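Local coordinates for regulatory protein YycH-like domain-containing protein (Eubacterium rectale, PDB 5COZ) that is of unknown function but resembles the YycH regulatory proteins and is probably a lipoprotein that works at the cell envelope, at residues A[285-290]-A[323-328]; A[277-282]-A[345-350]; A[26-31]-A[49-54]; A[138-143]-A[152-157]; A[157-160]-A[164-167]. All blocks are in the same frame, centred on the assembly; numbering follows the deposited sequence.

In the fold
From the N terminus, interaction 3 comes first: it brings the turn after helix 16-22 against the end of strand 43-50 and so closes a loop holding the hairpin of strands 34-40 and 43-50. Interaction 4 then closes a short loop after helix 130-137, and interaction 5 starts where it ends, sharing D157, to reach the start of helix 165-178. Interaction 2 opens on helix 276-288 and closes on strand 338-348; interaction 1 is nested inside it, joining the same helix to strand 314-330. Interactions 1, 2 and 3 reach the mixed sheet, whereas interactions 4 and 5 lie beside strands 188-192 and 211-220 of the antiparallel sheet.

Interaction 1 (A[285-290]-A[323-328]); sequences DKLKKY and VYYYQN
Y325 meets L287 and K286 where the last turns of helix 276-288 pack on the face of the mixed β-sheet, across strand 314-330. Its CB leaves the strand toward the helix, and CG sits between the backbone N and the carbonyl carbon (chi1 69°), which swings the ring out under L287. Farther along, the ring atoms approach L287 CD2 more and more closely, from 4.1 Å at Y325 CD2 to 3.7 Å at Y325 CZ. This methyl makes a CH-pi contact, 16° off the ring normal, offset toward the rim on the hydroxyl-bearing side. At the tip, Y325 OH and K286 NZ are 3.4 Å apart at an angle too poor for a hydrogen bond. Two waters do the bridging instead: water 2 lies 2.8 Å from Y325 OH and 2.8 Å from K286 NZ, while the link of water 1 to the amine is weak. K286 NZ has its charged partner in D345; a second conformer of K286 exists, so the amine's contacts hold for this one. A leucine in place of Y325 would probably leave both waters without their phenol partner and L287 CD2 without an aromatic face. Just beyond the helix, Y290 is met by the extended Q327 from the strand. Q327 OE1 is held by Q329, and Q327 NE2, also bonded to G294 O, gives Y290 O a weak hydrogen bond of 2.9 Å, bent to 129°.

Interaction 2 (A[277-282]-A[345-350]); sequences SSILSK and DVYDAY
I279 meets Y347 with both of its branches, and each finds a different part of the tyrosine. Its CG2, set anti to the backbone N, lies over one face of the ring, 4.2 Å from the centroid and 27° off the normal. That tilt shifts it toward the rim, and Y347 CD1 is the ring atom nearest to it at 3.8 Å. The other branch ends in I279 CD1, which rests against Y347 CB at 3.8 Å; the two side chains lie alongside each other, pointing opposite ways. L280 turns away from the strand and touches L20 of helix 16-22 and I301. One turn after I279, K282 returns to the contact: its extended chain runs obliquely across the tyrosine, with K282 CG 4.0 Å from Y347 CE2. The approach is by aliphatic carbons, since K282 NZ continues to G352 O. Backbone also takes part, K282 C lying 3.8 Å from Y347 OH. That hydroxyl is hydrogen-bonded to E283, the next residue of the helix, which gives the end of the ring a fixed polar partner. Past Y347 the strand stops in an Asx turn, where D348 OD1 accepts from Y350 N at 2.8 Å. Taken together, this is α/β packing, with helix 276-288 lying on one face of the mixed sheet while V346 points away from the helix and touches V320 and M306.

Interaction 3 (A[26-31]-A[49-54]); sequences EQIGKL and INIWDA
K30 N donates to Q27 O at 3.0 Å, and this bond curls the 3-10 turn that presents I28 and L31 to I51. In I28, CG1 is anti to the backbone N (chi1 -161°), so the long branch reaches outward over the partner segment. I28 CG1 lies 3.9 Å from I51 CB, and farther along I28 CD1 comes within 4.0 Å of A54 CB. I28 and I51 lie antiparallel, flank to flank, and the other branch, I28 CG2, approaches A54 O at 3.7 Å. L31 comes from one residue past the turn: its CD1 meets I51 CG2 at 3.8 Å. I51 is therefore touched by both, with its own CG1 beside I28 O. The partner segment is shaped by a type II' β turn, closed by A54 N to I51 O at 3.1 Å. W52 occupies its second position with a positive phi of 58°, a place usually favouring glycine, and its NE1 bonds S302 OG. Around the contact, Y57 and L303 add apolar cover to I28. The pattern is that of a 3-10 turn packed by aliphatic side chains against a β turn, here where strand 43-50 ends beside its parallel neighbour, strand 295-311.

Interaction 4 (A[138-143]-A[152-157]); sequences ASKFGT and DKFRTD
F141 and F154 form the tight half of this contact, an offset edge-to-face pair. The ring centroids are 5.6 Å apart and the planes stand at 82°, with the edge of F141 directed at the face of F154. Contact is closest between F141 CD1 and F154 CD2, at 3.7 Å, and F141 CB sits over the same ring toward its rim. With its CG anti to the carbonyl carbon (chi1 -64°), F154 lays its far end along the F141 backbone, where F154 CE2 is 3.9 Å from F141 CA. K140 CB then meets the F154 edge near its plane. An alanine instead of F154 is likely to open a gap beside F141, taking away the face its edge packs on. Toward solvent the fit is looser. The exposed lysines K140 and K153 cross at about a right angle, K140 CE lying 3.5 Å from K153 NZ, with the two like-charged amines 4.1 Å apart. Water 3 bridges the two residues, donating to K140 O at 2.9 Å and accepting from K153 NZ at 3.2 Å; K153 has a second conformer, so these contacts and the water bridge may be only part-time. Both segments belong to the irregular connection between helices 130-137 and 165-178. On the buried side F141 rests on L192 of strand 188-192 and on V213 and F215 of strand 211-220, while F154 pairs through its backbone with V191, its side chain about 11 Å from the bound sodium ion.

Interaction 5 (A[157-160]-A[164-167]); sequences DKQL and SAEE
Q159 turns its amide against A165, with the carboxamide oxygen pointed at the backbone N-H and the whole end group lying beside the methyl. The side chain is folded rather than extended, the bend at chi2 (-72°) bringing the amide back alongside its own loop. A165 N gives Q159 OE1 a hydrogen bond of 3.0 Å, nearly straight at 173°, although the donor is tilted out of the plane of the carbonyl. A165 CB sits 3.5 Å from Q159 OE1 and 3.6 Å from Q159 NE2, so it touches both polar ends of the amide. The other end of the amide is tied inward: Q159 NE2 donates to D157 O at 2.9 Å, with that oxygen close to the amide plane of Q159. Held at both ends, the amide is fixed in rotation, and its oxygen and nitrogen are told apart by their partners. The site reached is the N-terminus of helix 165-178. S164 is its N-cap, and S164 OG accepts from E167 N at 3.0 Å. Q159 adds a second acceptor for the first turn, from outside the helix, and its partial negative charge would probably suit the positive end of the helix dipole. Water 4 extends the grip, donating to Q159 OE1 at 2.9 Å and accepting from E166 N at 3.0 Å. A165 also touches L189 of strand 188-192, while Y212 holds the backbone N of L160.

Interaction 1 (A[285-290]-A[323-328])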
# COMPACT_ATOMS: atom_id res chain seq x y z
N ASP A 285 -20.87 13.23 -7.51
CA ASP A 285 -22.26 13.41 -7.13
C ASP A 285 -22.45 13.05 -5.65
O ASP A 285 -23.18 13.75 -4.94
CB ASP A 285 -23.16 12.58 -8.04
CG ASP A 285 -24.61 13.04 -8.05
OD1 ASP A 285 -24.86 14.26 -8.30
OD2 ASP A 285 -25.50 12.17 -7.89
N LYS A 286 -21.76 11.99 -5.17
CA LYS A 286 -21.83 11.57 -3.77
C LYS A 286 -21.20 12.62 -2.86
O LYS A 286 -21.79 13.04 -1.87
CB LYS A 286 -21.12 10.22 -3.58
CG LYS A 286 -21.12 9.69 -2.13
CD LYS A 286 -19.75 9.85 -1.43
CE LYS A 286 -19.67 9.00 -0.19
NZ LYS A 286 -18.45 9.30 0.62
N LEU A 287 -19.96 13.02 -3.18
CA LEU A 287 -19.19 13.95 -2.36
C LEU A 287 -19.86 15.30 -2.23
O LEU A 287 -19.76 15.91 -1.18
CB LEU A 287 -17.78 14.10 -2.90
CG LEU A 287 -16.90 12.82 -2.84
CD1 LEU A 287 -15.56 13.04 -3.52
CD2 LEU A 287 -16.69 12.36 -1.40
N LYS A 288 -20.62 15.73 -3.26
CA LYS A 288 -21.35 17.01 -3.17
C LYS A 288 -22.35 17.00 -2.04
O LYS A 288 -22.64 18.08 -1.51
CB LYS A 288 -22.09 17.31 -4.49
CG LYS A 288 -21.17 17.82 -5.60
CD LYS A 288 -22.03 18.02 -6.88
CE LYS A 288 -21.28 18.60 -8.03
NZ LYS A 288 -22.17 18.79 -9.22
N LYS A 289 -22.85 15.82 -1.65
CA LYS A 289 -23.84 15.65 -0.57
C LYS A 289 -23.21 15.72 0.81
O LYS A 289 -23.96 15.81 1.81
CB LYS A 289 -24.55 14.29 -0.70
CG LYS A 289 -25.35 14.09 -1.99
CD LYS A 289 -25.90 12.67 -2.01
CE LYS A 289 -26.71 12.34 -3.24
NZ LYS A 289 -25.84 11.97 -4.38
N TYR A 290 -21.88 15.60 0.90
CA TYR A 290 -21.18 15.56 2.19
C TYR A 290 -20.40 16.83 2.43
O TYR A 290 -19.61 16.90 3.37
CB TYR A 290 -20.28 14.32 2.26
CG TYR A 290 -21.10 13.06 2.40
CD1 TYR A 290 -21.57 12.64 3.64
CD2 TYR A 290 -21.48 12.32 1.28
CE1 TYR A 290 -22.36 11.49 3.77
CE2 TYR A 290 -22.25 11.17 1.40
CZ TYR A 290 -22.70 10.76 2.64
OH TYR A 290 -23.48 9.63 2.76
N VAL A 323 -11.53 5.41 -4.83
CA VAL A 323 -11.31 6.85 -4.85
C VAL A 323 -10.83 7.25 -3.47
O VAL A 323 -11.54 7.09 -2.49
CB VAL A 323 -12.57 7.66 -5.26
CG1 VAL A 323 -12.27 9.17 -5.28
CG2 VAL A 323 -13.07 7.20 -6.62
N TYR A 324 -9.60 7.80 -3.42
CA TYR A 324 -9.02 8.28 -2.17
C TYR A 324 -9.20 9.78 -2.16
O TYR A 324 -8.94 10.43 -3.19
CB TYR A 324 -7.53 7.92 -2.10
CG TYR A 324 -7.27 6.43 -2.17
CD1 TYR A 324 -7.03 5.80 -3.40
CD2 TYR A 324 -7.15 5.66 -1.02
CE1 TYR A 324 -6.71 4.44 -3.47
CE2 TYR A 324 -6.84 4.30 -1.08
CZ TYR A 324 -6.59 3.71 -2.31
OH TYR A 324 -6.31 2.36 -2.38
N TYR A 325 -9.68 10.32 -1.02
CA TYR A 325 -9.88 11.75 -0.94
C TYR A 325 -9.64 12.25 0.46
O TYR A 325 -9.66 11.47 1.40
CB TYR A 325 -11.32 12.12 -1.43
CG TYR A 325 -12.42 11.64 -0.50
CD1 TYR A 325 -12.96 10.37 -0.62
CD2 TYR A 325 -12.98 12.50 0.45
CE1 TYR A 325 -14.00 9.94 0.22
CE2 TYR A 325 -14.01 12.09 1.29
CZ TYR A 325 -14.51 10.80 1.18
OH TYR A 325 -15.55 10.41 2.01
N TYR A 326 -9.48 13.57 0.59
CA TYR A 326 -9.35 14.21 1.89
C TYR A 326 -10.58 15.03 2.19
O TYR A 326 -11.16 15.62 1.28
CB TYR A 326 -8.15 15.19 1.90
CG TYR A 326 -6.82 14.53 1.69
CD1 TYR A 326 -6.24 13.77 2.70
CD2 TYR A 326 -6.10 14.73 0.51
CE1 TYR A 326 -4.99 13.18 2.53
CE2 TYR A 326 -4.85 14.13 0.32
CZ TYR A 326 -4.29 13.37 1.34
OH TYR A 326 -3.06 12.76 1.18
N GLN A 327 -10.98 15.09 3.46
CA GLN A 327 -12.02 16.00 3.87
C GLN A 327 -11.51 16.80 5.06
O GLN A 327 -10.99 16.23 6.01
CB GLN A 327 -13.35 15.31 4.20
CG GLN A 327 -14.45 16.32 4.52
CD GLN A 327 -15.82 15.68 4.58
OE1 GLN A 327 -15.99 14.60 5.15
NE2 GLN A 327 -16.79 16.33 3.97
N ASN A 328 -11.72 18.10 5.00
CA ASN A 328 -11.26 19.04 6.02
C ASN A 328 -12.34 19.17 7.08
O ASN A 328 -13.24 20.01 6.99
CB ASN A 328 -10.95 20.37 5.32
CG ASN A 328 -10.07 21.27 6.11
OD1 ASN A 328 -9.49 20.87 7.14
ND2 ASN A 328 -9.94 22.52 5.64
O HOH W 1 -16.20 7.66 2.30
O HOH W 2 -17.98 11.80 1.80

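Interaction 2 (A[277-282]-A[345-350])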
# COMPACT_ATOMS: atom_id res chain seq x y z
N SER A 277 -14.06 7.63 -15.86
CA SER A 277 -14.95 8.79 -15.99
C SER A 277 -16.28 8.52 -15.26
O SER A 277 -16.80 9.42 -14.59
CB SER A 277 -15.23 9.10 -17.45
OG SER A 277 -15.60 7.92 -18.14
N SER A 278 -16.82 7.30 -15.43
CA SER A 278 -18.10 6.90 -14.85
C SER A 278 -18.01 6.90 -13.33
O SER A 278 -18.91 7.38 -12.66
CB SER A 278 -18.50 5.51 -15.34
OG SER A 278 -18.59 5.49 -16.76
N ILE A 279 -16.87 6.46 -12.80
CA ILE A 279 -16.63 6.43 -11.36
C ILE A 279 -16.47 7.84 -10.82
O ILE A 279 -17.09 8.17 -9.80
CB ILE A 279 -15.40 5.57 -11.06
CG1 ILE A 279 -15.58 4.14 -11.60
CG2 ILE A 279 -15.04 5.60 -9.55
CD1 ILE A 279 -16.80 3.37 -11.04
N LEU A 280 -15.65 8.69 -11.49
CA LEU A 280 -15.45 10.02 -10.97
C LEU A 280 -16.75 10.83 -10.95
O LEU A 280 -17.01 11.49 -9.95
CB LEU A 280 -14.36 10.78 -11.74
CG LEU A 280 -14.10 12.23 -11.23
CD1 LEU A 280 -13.66 12.23 -9.73
CD2 LEU A 280 -13.06 12.92 -12.09
N SER A 281 -17.56 10.78 -12.03
CA SER A 281 -18.80 11.56 -12.01
C SER A 281 -19.75 11.07 -10.89
O SER A 281 -20.36 11.90 -10.21
CB SER A 281 -19.47 11.51 -13.37
OG SER A 281 -19.86 10.18 -13.65
N LYS A 282 -19.83 9.76 -10.66
CA LYS A 282 -20.68 9.22 -9.62
C LYS A 282 -20.13 9.61 -8.23
O LYS A 282 -20.90 9.99 -7.33
CB LYS A 282 -20.73 7.69 -9.80
CG LYS A 282 -21.79 6.97 -9.06
CD LYS A 282 -21.99 5.65 -9.76
CE LYS A 282 -23.03 4.90 -9.05
NZ LYS A 282 -23.18 3.59 -9.69
N ASP A 345 -13.57 5.80 -0.97
CA ASP A 345 -14.78 5.16 -1.44
C ASP A 345 -14.38 4.03 -2.38
O ASP A 345 -13.31 4.08 -2.99
CB ASP A 345 -15.70 6.17 -2.13
CG ASP A 345 -16.52 6.98 -1.12
OD1 ASP A 345 -17.20 6.35 -0.26
OD2 ASP A 345 -16.50 8.23 -1.21
N VAL A 346 -15.22 3.00 -2.47
CA VAL A 346 -14.91 1.82 -3.28
C VAL A 346 -16.10 1.48 -4.15
O VAL A 346 -17.23 1.45 -3.65
CB VAL A 346 -14.53 0.59 -2.41
CG1 VAL A 346 -14.06 -0.57 -3.28
CG2 VAL A 346 -13.44 0.93 -1.39
N TYR A 347 -15.84 1.20 -5.42
CA TYR A 347 -16.85 0.82 -6.39
C TYR A 347 -16.55 -0.53 -6.99
O TYR A 347 -15.40 -0.77 -7.35
CB TYR A 347 -16.90 1.86 -7.53
CG TYR A 347 -17.40 3.20 -7.08
CD1 TYR A 347 -16.56 4.12 -6.45
CD2 TYR A 347 -18.71 3.59 -7.35
CE1 TYR A 347 -17.05 5.35 -6.00
CE2 TYR A 347 -19.20 4.82 -6.92
CZ TYR A 347 -18.37 5.69 -6.25
OH TYR A 347 -18.91 6.88 -5.87
N ASP A 348 -17.57 -1.35 -7.17
CA ASP A 348 -17.42 -2.56 -7.98
C ASP A 348 -16.99 -2.09 -9.39
O ASP A 348 -17.66 -1.22 -9.98
CB ASP A 348 -18.76 -3.31 -7.98
CG ASP A 348 -18.84 -4.56 -8.84
OD1 ASP A 348 -18.23 -4.57 -9.94
OD2 ASP A 348 -19.57 -5.50 -8.44
N ALA A 349 -15.86 -2.61 -9.92
CA ALA A 349 -15.39 -2.03 -11.20
C ALA A 349 -16.25 -2.42 -12.38
O ALA A 349 -16.23 -1.71 -13.38
CB ALA A 349 -13.94 -2.42 -11.46
N TYR A 350 -17.00 -3.53 -12.29
CA TYR A 350 -17.88 -3.94 -13.39
C TYR A 350 -19.17 -3.17 -13.37
O TYR A 350 -19.62 -2.73 -14.43
CB TYR A 350 -18.25 -5.42 -13.33
CG TYR A 350 -17.09 -6.39 -13.33
CD1 TYR A 350 -16.22 -6.47 -14.42
CD2 TYR A 350 -16.90 -7.28 -12.28
CE1 TYR A 350 -15.18 -7.41 -14.44
CE2 TYR A 350 -15.86 -8.19 -12.27
CZ TYR A 350 -15.04 -8.30 -13.39
OH TYR A 350 -14.02 -9.22 -13.34

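Interaction 3 (A[26-31]-A[49-54])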
# COMPACT_ATOMS: atom_id res chain seq x y z
N GLU A 26 -11.01 4.92 -24.66
CA GLU A 26 -11.38 3.55 -25.05
C GLU A 26 -10.25 2.56 -24.73
O GLU A 26 -10.53 1.39 -24.52
CB GLU A 26 -11.79 3.47 -26.54
CG GLU A 26 -10.68 3.73 -27.55
CD GLU A 26 -11.06 3.54 -29.00
OE1 GLU A 26 -12.05 4.16 -29.45
OE2 GLU A 26 -10.33 2.80 -29.71
N GLN A 27 -8.98 3.04 -24.68
CA GLN A 27 -7.82 2.23 -24.32
C GLN A 27 -7.34 2.65 -22.96
O GLN A 27 -7.04 3.83 -22.74
CB GLN A 27 -6.71 2.34 -25.36
CG GLN A 27 -7.13 1.76 -26.71
CD GLN A 27 -6.04 1.83 -27.74
OE1 GLN A 27 -4.85 1.92 -27.42
NE2 GLN A 27 -6.42 1.74 -28.99
N ILE A 28 -7.26 1.69 -22.05
CA ILE A 28 -6.89 1.99 -20.66
C ILE A 28 -5.49 2.64 -20.56
O ILE A 28 -5.28 3.54 -19.74
CB ILE A 28 -7.01 0.72 -19.78
CG1 ILE A 28 -7.09 1.09 -18.30
CG2 ILE A 28 -5.87 -0.29 -20.05
CD1 ILE A 28 -7.46 -0.11 -17.41
N GLY A 29 -4.59 2.23 -21.44
CA GLY A 29 -3.23 2.75 -21.49
C GLY A 29 -3.14 4.20 -21.94
O GLY A 29 -2.10 4.83 -21.76
N LYS A 30 -4.25 4.76 -22.46
CA LYS A 30 -4.27 6.16 -22.91
C LYS A 30 -4.87 7.13 -21.87
O LYS A 30 -4.88 8.35 -22.09
CB LYS A 30 -4.99 6.28 -24.25
CG LYS A 30 -4.13 5.71 -25.38
CD LYS A 30 -4.79 5.77 -26.77
CE LYS A 30 -5.16 7.15 -27.26
NZ LYS A 30 -4.03 8.12 -27.16
N LEU A 31 -5.31 6.61 -20.72
CA LEU A 31 -5.82 7.48 -19.65
C LEU A 31 -4.68 8.33 -19.16
O LEU A 31 -3.53 7.89 -19.17
CB LEU A 31 -6.36 6.63 -18.48
CG LEU A 31 -7.62 5.82 -18.75
CD1 LEU A 31 -7.81 4.78 -17.64
CD2 LEU A 31 -8.87 6.73 -18.84
N ILE A 49 -4.03 9.09 -11.22
CA ILE A 49 -4.85 8.07 -11.85
C ILE A 49 -3.97 6.85 -11.96
O ILE A 49 -2.91 6.92 -12.57
CB ILE A 49 -5.37 8.51 -13.24
CG1 ILE A 49 -6.11 9.88 -13.19
CG2 ILE A 49 -6.22 7.41 -13.90
CD1 ILE A 49 -7.43 9.86 -12.38
N ASN A 50 -4.38 5.75 -11.31
CA ASN A 50 -3.54 4.54 -11.31
C ASN A 50 -4.26 3.35 -11.89
O ASN A 50 -5.22 2.82 -11.29
CB ASN A 50 -3.13 4.20 -9.88
CG ASN A 50 -1.98 5.02 -9.37
OD1 ASN A 50 -1.01 5.25 -10.11
ND2 ASN A 50 -2.02 5.39 -8.08
N ILE A 51 -3.81 2.93 -13.09
CA ILE A 51 -4.33 1.70 -13.71
C ILE A 51 -3.21 0.65 -13.74
O ILE A 51 -3.39 -0.45 -14.26
CB ILE A 51 -5.05 1.91 -15.08
CG1 ILE A 51 -4.19 2.64 -16.13
CG2 ILE A 51 -6.34 2.69 -14.81
CD1 ILE A 51 -3.21 1.71 -16.88
N TRP A 52 -2.03 1.01 -13.19
CA TRP A 52 -0.94 0.06 -12.91
C TRP A 52 -0.54 -0.64 -14.21
O TRP A 52 -0.34 0.05 -15.21
CB TRP A 52 -1.38 -0.90 -11.78
CG TRP A 52 -1.90 -0.14 -10.58
CD1 TRP A 52 -3.21 0.08 -10.24
CD2 TRP A 52 -1.11 0.50 -9.56
NE1 TRP A 52 -3.28 0.82 -9.07
CE2 TRP A 52 -2.00 1.10 -8.65
CE3 TRP A 52 0.27 0.70 -9.39
CZ2 TRP A 52 -1.56 1.84 -7.54
CZ3 TRP A 52 0.72 1.41 -8.28
CH2 TRP A 52 -0.19 2.00 -7.39
N ASP A 53 -0.43 -1.98 -14.21
CA ASP A 53 0.01 -2.68 -15.40
C ASP A 53 -1.15 -3.38 -16.12
O ASP A 53 -0.93 -4.30 -16.91
CB ASP A 53 1.11 -3.69 -15.02
CG ASP A 53 2.33 -3.02 -14.40
OD1 ASP A 53 2.59 -1.85 -14.71
OD2 ASP A 53 3.02 -3.68 -13.60
N ALA A 54 -2.40 -2.89 -15.91
CA ALA A 54 -3.55 -3.47 -16.61
C ALA A 54 -3.42 -3.27 -18.12
O ALA A 54 -3.02 -2.18 -18.54
CB ALA A 54 -4.82 -2.79 -16.12

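Interaction 4 (A[138-143]-A[152-157])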
# COMPACT_ATOMS: atom_id res chain seq x y z
N ALA A 138 9.48 3.99 14.58
CA ALA A 138 9.63 4.74 15.84
C ALA A 138 9.86 6.23 15.58
O ALA A 138 10.32 6.97 16.46
CB ALA A 138 10.77 4.17 16.65
N SER A 139 9.50 6.67 14.37
CA SER A 139 9.73 8.04 13.96
C SER A 139 8.45 8.69 13.44
O SER A 139 7.37 8.13 13.61
CB SER A 139 10.85 8.06 12.91
OG SER A 139 12.04 7.50 13.46
N LYS A 140 8.55 9.87 12.80
CA LYS A 140 7.38 10.61 12.31
C LYS A 140 6.68 9.86 11.16
O LYS A 140 5.45 9.97 11.01
CB LYS A 140 7.81 12.02 11.87
CG LYS A 140 6.68 13.04 11.82
CD LYS A 140 7.21 14.43 11.50
CE LYS A 140 6.12 15.45 11.28
NZ LYS A 140 5.52 15.91 12.56
N PHE A 141 7.46 9.11 10.35
CA PHE A 141 6.88 8.38 9.24
C PHE A 141 5.97 7.27 9.74
O PHE A 141 6.29 6.58 10.71
CB PHE A 141 8.00 7.78 8.37
CG PHE A 141 7.54 7.02 7.15
CD1 PHE A 141 7.07 7.69 6.03
CD2 PHE A 141 7.51 5.63 7.16
CE1 PHE A 141 6.66 6.99 4.89
CE2 PHE A 141 7.10 4.92 6.01
CZ PHE A 141 6.67 5.61 4.90
N GLY A 142 4.87 7.07 9.02
CA GLY A 142 3.92 6.00 9.31
C GLY A 142 3.44 5.44 7.99
O GLY A 142 3.38 6.16 6.99
N THR A 143 3.13 4.15 7.96
CA THR A 143 2.77 3.49 6.72
C THR A 143 1.27 3.46 6.44
O THR A 143 0.92 2.98 5.36
CB THR A 143 3.28 2.03 6.73
OG1 THR A 143 2.64 1.33 7.80
CG2 THR A 143 4.82 1.94 6.89
N ASP A 152 2.38 10.87 2.95
CA ASP A 152 2.41 11.73 1.77
C ASP A 152 3.44 12.86 1.85
O ASP A 152 4.03 13.20 0.82
CB ASP A 152 1.02 12.31 1.51
CG ASP A 152 0.92 13.08 0.20
OD1 ASP A 152 1.10 12.45 -0.87
OD2 ASP A 152 0.74 14.31 0.25
N LYS A 153 3.68 13.40 3.05
CA LYS A 153 4.63 14.51 3.18
C LYS A 153 6.08 14.07 2.91
O LYS A 153 6.94 14.93 2.64
CB LYS A 153 4.53 15.21 4.54
CG LYS A 153 4.91 14.36 5.73
CD LYS A 153 4.71 15.08 7.06
CE LYS A 153 3.42 14.67 7.73
NZ LYS A 153 3.34 15.17 9.13
N PHE A 154 6.34 12.76 2.93
CA PHE A 154 7.70 12.25 2.65
C PHE A 154 7.89 11.84 1.17
O PHE A 154 9.00 11.45 0.79
CB PHE A 154 7.96 11.05 3.57
CG PHE A 154 7.98 11.42 5.04
CD1 PHE A 154 9.13 11.91 5.64
CD2 PHE A 154 6.81 11.34 5.80
CE1 PHE A 154 9.14 12.26 6.99
CE2 PHE A 154 6.81 11.71 7.15
CZ PHE A 154 7.98 12.16 7.74
N ARG A 155 6.85 11.94 0.33
CA ARG A 155 6.96 11.57 -1.07
C ARG A 155 7.53 12.73 -1.85
O ARG A 155 6.79 13.53 -2.41
CB ARG A 155 5.56 11.17 -1.58
CG ARG A 155 5.61 10.49 -2.92
CD ARG A 155 4.43 9.60 -3.09
NE ARG A 155 4.41 9.05 -4.43
CZ ARG A 155 3.31 8.92 -5.15
NH1 ARG A 155 2.14 9.28 -4.66
NH2 ARG A 155 3.38 8.44 -6.39
N THR A 156 8.87 12.86 -1.85
CA THR A 156 9.55 13.98 -2.51
C THR A 156 10.57 13.48 -3.52
O THR A 156 10.83 12.27 -3.58
CB THR A 156 10.28 14.84 -1.45
OG1 THR A 156 11.50 14.18 -1.10
CG2 THR A 156 9.42 15.13 -0.19
N ASP A 157 11.20 14.41 -4.27
CA ASP A 157 12.23 14.06 -5.26
C ASP A 157 13.64 14.19 -4.67
O ASP A 157 14.60 14.10 -5.44
CB ASP A 157 12.13 15.00 -6.48
CG ASP A 157 10.73 15.07 -7.08
OD1 ASP A 157 10.13 13.99 -7.31
OD2 ASP A 157 10.24 16.21 -7.31
O HOH W 3 3.76 12.21 10.15

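Interaction 5 (A[157-160]-A[164-167])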
# COMPACT_ATOMS: atom_id res chain seq x y z
N ASP A 157 11.20 14.41 -4.27
CA ASP A 157 12.23 14.06 -5.26
C ASP A 157 13.64 14.19 -4.67
O ASP A 157 14.60 14.10 -5.44
CB ASP A 157 12.13 15.00 -6.48
CG ASP A 157 10.73 15.07 -7.08
OD1 ASP A 157 10.13 13.99 -7.31
OD2 ASP A 157 10.24 16.21 -7.31
N LYS A 158 13.76 14.39 -3.35
CA LYS A 158 15.10 14.53 -2.76
C LYS A 158 15.95 13.27 -3.01
O LYS A 158 15.46 12.14 -2.93
CB LYS A 158 15.00 14.81 -1.25
CG LYS A 158 16.36 15.02 -0.56
CD LYS A 158 16.22 15.51 0.85
CE LYS A 158 17.58 15.63 1.52
NZ LYS A 158 17.46 16.26 2.85
N GLN A 159 17.21 13.48 -3.37
CA GLN A 159 18.16 12.40 -3.57
C GLN A 159 19.06 12.33 -2.37
O GLN A 159 19.73 13.32 -2.06
CB GLN A 159 19.00 12.64 -4.84
CG GLN A 159 18.15 12.96 -6.08
CD GLN A 159 17.43 11.74 -6.56
OE1 GLN A 159 18.04 10.70 -6.85
NE2 GLN A 159 16.09 11.82 -6.55
N LEU A 160 19.08 11.20 -1.68
CA LEU A 160 19.96 11.04 -0.51
C LEU A 160 21.38 10.88 -0.99
O LEU A 160 21.60 10.63 -2.19
CB LEU A 160 19.51 9.90 0.38
CG LEU A 160 18.08 10.10 0.94
CD1 LEU A 160 17.62 8.84 1.66
CD2 LEU A 160 18.02 11.33 1.90
N SER A 164 21.59 7.16 -5.38
CA SER A 164 20.52 7.88 -6.06
C SER A 164 19.20 7.13 -5.89
O SER A 164 19.19 5.92 -5.60
CB SER A 164 20.83 8.04 -7.54
OG SER A 164 20.78 6.77 -8.18
N ALA A 165 18.09 7.83 -6.10
CA ALA A 165 16.77 7.19 -6.03
C ALA A 165 16.65 6.10 -7.10
O ALA A 165 16.07 5.05 -6.83
CB ALA A 165 15.68 8.22 -6.20
N GLU A 166 17.25 6.34 -8.29
CA GLU A 166 17.24 5.38 -9.39
C GLU A 166 17.99 4.10 -8.97
O GLU A 166 17.47 2.99 -9.19
CB GLU A 166 17.85 6.01 -10.66
CG GLU A 166 17.84 5.10 -11.87
CD GLU A 166 18.57 5.62 -13.10
OE1 GLU A 166 19.75 6.00 -12.97
OE2 GLU A 166 17.97 5.57 -14.20
N GLU A 167 19.19 4.23 -8.36
CA GLU A 167 19.96 3.07 -7.92
C GLU A 167 19.22 2.34 -6.78
O GLU A 167 19.20 1.11 -6.74
CB GLU A 167 21.38 3.48 -7.51
CG GLU A 167 22.31 2.28 -7.42
CD GLU A 167 23.76 2.55 -7.07
OE1 GLU A 167 24.34 3.54 -7.58
OE2 GLU A 167 24.35 1.72 -6.34
O HOH W 4 17.78 9.12 -9.24